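Local structure of UDP-N-acetylglucosamine 4,6-dehydratase (Vibrio fischeri, 3PVZ) at residues K189-A194 against E252-F257; A157-C162 against A194-R199. The protein binds NAD and probably acts as a lyase, a UDP-N-acetylglucosamine 4,6-dehydratase of the polysaccharide synthase family. All blocks are in the same frame, centred on the assembly; numbering follows the deposited sequence.

Both contacts reach the central Rossmann-type sheet, where strands 159-163, 194-198 and 255-259 run side by side in parallel; the centres of the two contacts lie about 6 Å apart. Ala194 belongs to both. Interaction 2 pairs the first two strands; interaction 1 joins the loop before 194-198 to the turn before 255-259. They connect directly at Ile195: its N is 2.8 Å from Asn253 OD1 and its O 2.6 Å from Arg254 N, both probable hydrogen bonds. Interaction 2 is nearer the cofactor, with the Cys162 side chain about 8 Å from bound NAD and that of Phe161 about 6 Å from the side chain of NAD-binding Ile47; interaction 1 lies away from the NAD site.

Interaction 1: residues K189-A194 against E252-F257; sequences KSEEIA and ENRDIF
Asn253 reaches across to loop 189-194 with its whole carboxamide, and Ser190 receives it. The amide nitrogen ND2 donates to Ser190 O at 2.7 Å; the N-H points at the oxygen with an angle of 159°, and the acceptor lies close to the amide plane of Asn253. The other branch, OD1, lies between Ser190 CB and Ala194 CA, 3.4 Å from the latter, and takes up the backbone N-H of Ile195. One flat group thus holds a loop carbonyl through its N-H and a strand amide through its oxygen. CG stands anti to the backbone N (chi1 -160°), beside the carbonyl carbon, and from there the amide faces Ser190. Ala194 CB lies 4.3 Å from Asn253 CB.

Asn253 and Arg254 are the two central residues of a type II beta turn running from Glu252 to Asp255, closed by Asp255 N to Glu252 O and braced by Glu252 N donating to Asp255 OD2 at 2.8 Å. The turn links helix 237-250 to strand 255-259, while the facing loop links helix 174-189 to strand 194-198, so this contact joins two helix-to-strand connections of the Rossmann-type domain beside neighbouring parallel strands.

Arg254 follows a different course. Its chain is extended from CG to NE, and beyond it the guanidinium meets Ser190 OG obliquely, NH2 making a weak bond to OG at 3.2 Å, bent to 125°. That hydroxyl has its stronger partner in Met187 O. Asn253 ND2 lies 3.4 Å above the guanidinium plane, offset toward the rim. Glu191 OE2 is 5.5 Å from Arg254 NH2, a separation at which the opposite charges may still attract, while Glu191 OE1 bonds to Tyr349 OH.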
loop_
_atom_site.group_PDB
_atom_site.type_symbol
_atom_site.label_atom_id
_atom_site.label_comp_id
_atom_site.label_asym_id
_atom_site.label_seq_id
_atom_site.Cartn_x
_atom_site.Cartn_y
_atom_site.Cartn_z
ATOM N N LYS A 189 -12.285 -5.388 -24.254
ATOM C CA LYS A 189 -12.007 -6.755 -23.755
ATOM C C LYS A 189 -13.233 -7.626 -23.545
ATOM O O LYS A 189 -13.142 -8.848 -23.595
ATOM C CB LYS A 189 -11.230 -6.704 -22.443
ATOM C CG LYS A 189 -9.743 -6.347 -22.617
ATOM C CD LYS A 189 -9.054 -7.332 -23.585
ATOM C CE LYS A 189 -7.546 -7.178 -23.640
ATOM N NZ LYS A 189 -7.122 -5.847 -24.068
ATOM N N SER A 190 -14.368 -6.994 -23.287
ATOM C CA SER A 190 -15.617 -7.705 -23.124
ATOM C C SER A 190 -16.167 -8.302 -24.413
ATOM O O SER A 190 -17.084 -9.084 -24.347
ATOM C CB SER A 190 -16.682 -6.814 -22.507
ATOM O OG SER A 190 -17.086 -5.831 -23.385
ATOM N N GLU A 191 -15.615 -7.929 -25.566
ATOM C CA GLU A 191 -15.883 -8.652 -26.830
ATOM C C GLU A 191 -15.157 -10.017 -26.890
ATOM O O GLU A 191 -15.368 -10.745 -27.840
ATOM C CB GLU A 191 -15.461 -7.794 -28.043
ATOM C CG GLU A 191 -16.307 -6.519 -28.166
ATOM C CD GLU A 191 -15.791 -5.500 -29.172
ATOM O OE1 GLU A 191 -14.623 -5.578 -29.569
ATOM O OE2 GLU A 191 -16.563 -4.579 -29.534
ATOM N N GLU A 192 -14.288 -10.330 -25.911
ATOM C CA GLU A 192 -13.569 -11.610 -25.888
ATOM C C GLU A 192 -13.740 -12.438 -24.623
ATOM O O GLU A 192 -13.441 -13.592 -24.656
ATOM C CB GLU A 192 -12.080 -11.390 -26.041
ATOM C CG GLU A 192 -11.711 -10.873 -27.410
ATOM C CD GLU A 192 -10.252 -10.668 -27.531
ATOM O OE1 GLU A 192 -9.904 -9.494 -27.508
ATOM O OE2 GLU A 192 -9.474 -11.663 -27.599
ATOM N N ILE A 193 -14.147 -11.826 -23.521
ATOM C CA ILE A 193 -14.385 -12.537 -22.282
ATOM C C ILE A 193 -15.494 -11.801 -21.559
ATOM O O ILE A 193 -15.599 -10.585 -21.671
ATOM C CB ILE A 193 -13.095 -12.552 -21.397
ATOM C CG1 ILE A 193 -13.260 -13.450 -20.163
ATOM C CG2 ILE A 193 -12.735 -11.164 -20.972
ATOM C CD1 ILE A 193 -11.937 -13.688 -19.380
ATOM N N ALA A 194 -16.326 -12.555 -20.848
ATOM C CA ALA A 194 -17.297 -12.016 -19.927
ATOM C C ALA A 194 -16.642 -11.156 -18.801
ATOM O O ALA A 194 -15.826 -11.653 -18.001
ATOM C CB ALA A 194 -18.127 -13.159 -19.311
ATOM N N GLU A 252 -23.699 -11.134 -15.737
ATOM C CA GLU A 252 -23.498 -11.409 -17.131
ATOM C C GLU A 252 -22.514 -10.416 -17.700
ATOM O O GLU A 252 -22.271 -9.376 -17.104
ATOM C CB GLU A 252 -24.825 -11.351 -17.882
ATOM C CG GLU A 252 -25.772 -12.422 -17.425
ATOM C CD GLU A 252 -27.055 -12.390 -18.213
ATOM O OE1 GLU A 252 -27.022 -12.831 -19.383
ATOM O OE2 GLU A 252 -28.069 -11.914 -17.670
ATOM N N ASN A 253 -21.964 -10.737 -18.869
ATOM C CA ASN A 253 -21.080 -9.802 -19.593
ATOM C C ASN A 253 -21.688 -8.420 -19.599
ATOM O O ASN A 253 -22.775 -8.249 -20.089
ATOM C CB ASN A 253 -20.781 -10.244 -21.050
ATOM C CG ASN A 253 -19.502 -9.568 -21.622
ATOM O OD1 ASN A 253 -18.672 -9.036 -20.869
ATOM N ND2 ASN A 253 -19.329 -9.618 -22.943
ATOM N N ARG A 254 -20.936 -7.459 -19.069
ATOM C CA ARG A 254 -21.296 -6.038 -18.963
ATOM C C ARG A 254 -22.248 -5.620 -17.837
ATOM O O ARG A 254 -22.641 -4.459 -17.785
ATOM C CB ARG A 254 -21.831 -5.501 -20.297
ATOM C CG ARG A 254 -20.884 -5.685 -21.422
ATOM C CD ARG A 254 -21.412 -5.072 -22.716
ATOM N NE ARG A 254 -20.431 -5.431 -23.704
ATOM C CZ ARG A 254 -20.501 -6.474 -24.522
ATOM N NH1 ARG A 254 -21.590 -7.229 -24.562
ATOM N NH2 ARG A 254 -19.470 -6.726 -25.342
ATOM N N ASP A 255 -22.602 -6.510 -16.917
ATOM C CA ASP A 255 -23.498 -6.123 -15.839
ATOM C C ASP A 255 -22.704 -5.331 -14.774
ATOM O O ASP A 255 -21.592 -5.748 -14.406
ATOM C CB ASP A 255 -24.017 -7.349 -15.139
ATOM C CG ASP A 255 -25.164 -8.015 -15.828
ATOM O OD1 ASP A 255 -25.702 -7.540 -16.858
ATOM O OD2 ASP A 255 -25.564 -9.042 -15.248
ATOM N N ILE A 256 -23.264 -4.206 -14.314
ATOM C CA ILE A 256 -22.768 -3.481 -13.163
ATOM C C ILE A 256 -23.755 -3.721 -12.013
ATOM O O ILE A 256 -24.905 -3.256 -12.044
ATOM C CB ILE A 256 -22.678 -1.935 -13.358
ATOM C CG1 ILE A 256 -21.897 -1.536 -14.616
ATOM C CG2 ILE A 256 -22.032 -1.295 -12.120
ATOM C CD1 ILE A 256 -22.105 -0.056 -14.993
ATOM N N PHE A 257 -23.303 -4.447 -11.004
ATOM C CA PHE A 257 -24.126 -4.720 -9.821
ATOM C C PHE A 257 -24.002 -3.548 -8.856
ATOM O O PHE A 257 -22.945 -2.932 -8.772
ATOM C CB PHE A 257 -23.667 -6.013 -9.154
ATOM C CG PHE A 257 -24.207 -7.256 -9.790
ATOM C CD1 PHE A 257 -24.403 -7.343 -11.177
ATOM C CD2 PHE A 257 -24.551 -8.362 -9.002
ATOM C CE1 PHE A 257 -24.919 -8.498 -11.756
ATOM C CE2 PHE A 257 -25.060 -9.537 -9.585
ATOM C CZ PHE A 257 -25.246 -9.609 -10.945
#

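Interaction 2: residues A157-C162 against A194-R199; sequences AKKYFC and AISTAR
Tyr160 and Ile195 are paired in the parallel register of a beta-alpha-beta unit, strand 159-163, helix 174-189 and strand 194-198, within the Rossmann-type sheet. The ladder of backbone bonds alternates between the strands: Tyr160 N to Ala194 O (3.0 Å), Ser196 N to Tyr160 O, Cys162 N to Ser196 O, and a weak closing bond from Ala198 N to Cys162 O (3.5 Å). CA-H...O contacts fill in between, such as Ile195 CA to Tyr160 O. Before the first rung, a water bridges the two segments, donating to Lys158 O and accepting from Ala194 N.

Among apolar contacts, Tyr160 CB approaches Ile195 CG1, on the same face as Cys162 SG and Thr197 CG2, 4.0 Å apart. Phe161 lies on the opposite face from Tyr160, and Ala198 CB sits in plane at the edge of its ring, 3.9 Å from CZ.

Among the polar ends, Lys159 bends at chi2 (81°) and chi4, folding against Ser196 on the Phe161 face. Its NZ is held by the carbonyls of Ser247, Cys248 and Gly251, at the C-terminal end of helix 237-250 and just past it, while Ser196 OG bonds to Ser247 OG. The fit is tight, Lys159 CE coming within 3.4 Å of Ser196 CB.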
loop_
_atom_site.group_PDB
_atom_site.type_symbol
_atom_site.label_atom_id
_atom_site.label_comp_id
_atom_site.label_asym_id
_atom_site.label_seq_id
_atom_site.Cartn_x
_atom_site.Cartn_y
_atom_site.Cartn_z
ATOM N N ALA A 157 -9.754 -18.257 -18.724
ATOM C CA ALA A 157 -10.688 -17.839 -17.642
ATOM C C ALA A 157 -12.076 -17.604 -18.185
ATOM O O ALA A 157 -12.225 -17.212 -19.334
ATOM C CB ALA A 157 -10.220 -16.539 -16.964
ATOM N N LYS A 158 -13.096 -17.809 -17.370
ATOM C CA LYS A 158 -14.427 -17.623 -17.868
ATOM C C LYS A 158 -15.008 -16.262 -17.542
ATOM O O LYS A 158 -15.957 -15.844 -18.218
ATOM C CB LYS A 158 -15.361 -18.732 -17.447
ATOM C CG LYS A 158 -15.610 -18.853 -16.020
ATOM C CD LYS A 158 -16.854 -19.834 -15.809
ATOM C CE LYS A 158 -16.585 -20.853 -14.723
ATOM N NZ LYS A 158 -17.795 -21.385 -13.920
ATOM N N LYS A 159 -14.392 -15.567 -16.572
ATOM C CA LYS A 159 -14.961 -14.346 -16.034
ATOM C C LYS A 159 -13.915 -13.475 -15.368
ATOM O O LYS A 159 -13.085 -13.934 -14.584
ATOM C CB LYS A 159 -16.104 -14.674 -15.052
ATOM C CG LYS A 159 -16.794 -13.474 -14.428
ATOM C CD LYS A 159 -17.834 -12.941 -15.455
ATOM C CE LYS A 159 -18.663 -11.842 -14.904
ATOM N NZ LYS A 159 -19.594 -12.349 -13.844
ATOM N N TYR A 160 -13.965 -12.199 -15.720
ATOM C CA TYR A 160 -13.145 -11.199 -15.079
ATOM C C TYR A 160 -14.093 -10.205 -14.400
ATOM O O TYR A 160 -15.116 -9.872 -14.924
ATOM C CB TYR A 160 -12.275 -10.491 -16.146
ATOM C CG TYR A 160 -11.229 -9.541 -15.607
ATOM C CD1 TYR A 160 -11.551 -8.240 -15.269
ATOM C CD2 TYR A 160 -9.901 -9.936 -15.445
ATOM C CE1 TYR A 160 -10.584 -7.362 -14.788
ATOM C CE2 TYR A 160 -8.948 -9.073 -14.961
ATOM C CZ TYR A 160 -9.287 -7.771 -14.648
ATOM O OH TYR A 160 -8.327 -6.893 -14.162
ATOM N N PHE A 161 -13.754 -9.809 -13.193
ATOM C CA PHE A 161 -14.550 -8.921 -12.398
ATOM C C PHE A 161 -13.658 -7.787 -11.968
ATOM O O PHE A 161 -12.508 -7.993 -11.515
ATOM C CB PHE A 161 -15.110 -9.628 -11.149
ATOM C CG PHE A 161 -15.638 -8.675 -10.141
ATOM C CD1 PHE A 161 -16.924 -8.123 -10.281
ATOM C CD2 PHE A 161 -14.832 -8.207 -9.120
ATOM C CE1 PHE A 161 -17.385 -7.166 -9.418
ATOM C CE2 PHE A 161 -15.315 -7.266 -8.224
ATOM C CZ PHE A 161 -16.603 -6.745 -8.385
ATOM N N CYS A 162 -14.208 -6.578 -12.046
ATOM C CA CYS A 162 -13.507 -5.453 -11.481
ATOM C C CYS A 162 -14.502 -4.349 -11.132
ATOM O O CYS A 162 -15.676 -4.515 -11.320
ATOM C CB CYS A 162 -12.435 -4.956 -12.453
ATOM S SG CYS A 162 -13.108 -4.419 -13.974
ATOM N N ALA A 194 -16.326 -12.555 -20.848
ATOM C CA ALA A 194 -17.297 -12.016 -19.927
ATOM C C ALA A 194 -16.642 -11.156 -18.801
ATOM O O ALA A 194 -15.826 -11.653 -18.001
ATOM C CB ALA A 194 -18.127 -13.159 -19.311
ATOM N N ILE A 195 -17.047 -9.886 -18.746
ATOM C CA ILE A 195 -16.603 -8.944 -17.730
ATOM C C ILE A 195 -17.818 -8.380 -17.000
ATOM O O ILE A 195 -18.771 -7.888 -17.631
ATOM C CB ILE A 195 -15.820 -7.751 -18.364
ATOM C CG1 ILE A 195 -14.604 -8.260 -19.143
ATOM C CG2 ILE A 195 -15.345 -6.767 -17.286
ATOM C CD1 ILE A 195 -13.775 -7.175 -19.832
ATOM N N SER A 196 -17.816 -8.431 -15.679
ATOM C CA SER A 196 -18.862 -7.753 -14.925
ATOM C C SER A 196 -18.232 -6.901 -13.833
ATOM O O SER A 196 -17.113 -7.194 -13.420
ATOM C CB SER A 196 -19.869 -8.760 -14.348
ATOM O OG SER A 196 -19.404 -9.441 -13.189
ATOM N N THR A 197 -18.942 -5.868 -13.359
ATOM C CA THR A 197 -18.385 -4.992 -12.331
ATOM C C THR A 197 -19.361 -4.767 -11.172
ATOM O O THR A 197 -20.428 -5.369 -11.110
ATOM C CB THR A 197 -17.964 -3.623 -12.916
ATOM O OG1 THR A 197 -19.125 -2.910 -13.308
ATOM C CG2 THR A 197 -17.061 -3.748 -14.157
ATOM N N ALA A 198 -18.929 -3.953 -10.211
ATOM C CA ALA A 198 -19.769 -3.440 -9.174
ATOM C C ALA A 198 -19.560 -1.947 -8.987
ATOM O O ALA A 198 -18.497 -1.426 -9.233
ATOM C CB ALA A 198 -19.524 -4.148 -7.925
ATOM N N ARG A 199 -20.597 -1.270 -8.530
ATOM C CA ARG A 199 -20.496 0.123 -8.125
ATOM C C ARG A 199 -20.888 0.208 -6.652
ATOM O O ARG A 199 -21.972 -0.265 -6.250
ATOM C CB ARG A 199 -21.409 0.931 -8.993
ATOM C CG ARG A 199 -21.477 2.399 -8.602
ATOM C CD ARG A 199 -22.246 3.156 -9.687
ATOM N NE ARG A 199 -21.429 3.344 -10.909
ATOM C CZ ARG A 199 -21.901 3.296 -12.155
ATOM N NH1 ARG A 199 -21.083 3.486 -13.181
ATOM N NH2 ARG A 199 -23.182 3.061 -12.379
HETATM O O HOH W 1 -16.125 -15.555 -20.773
#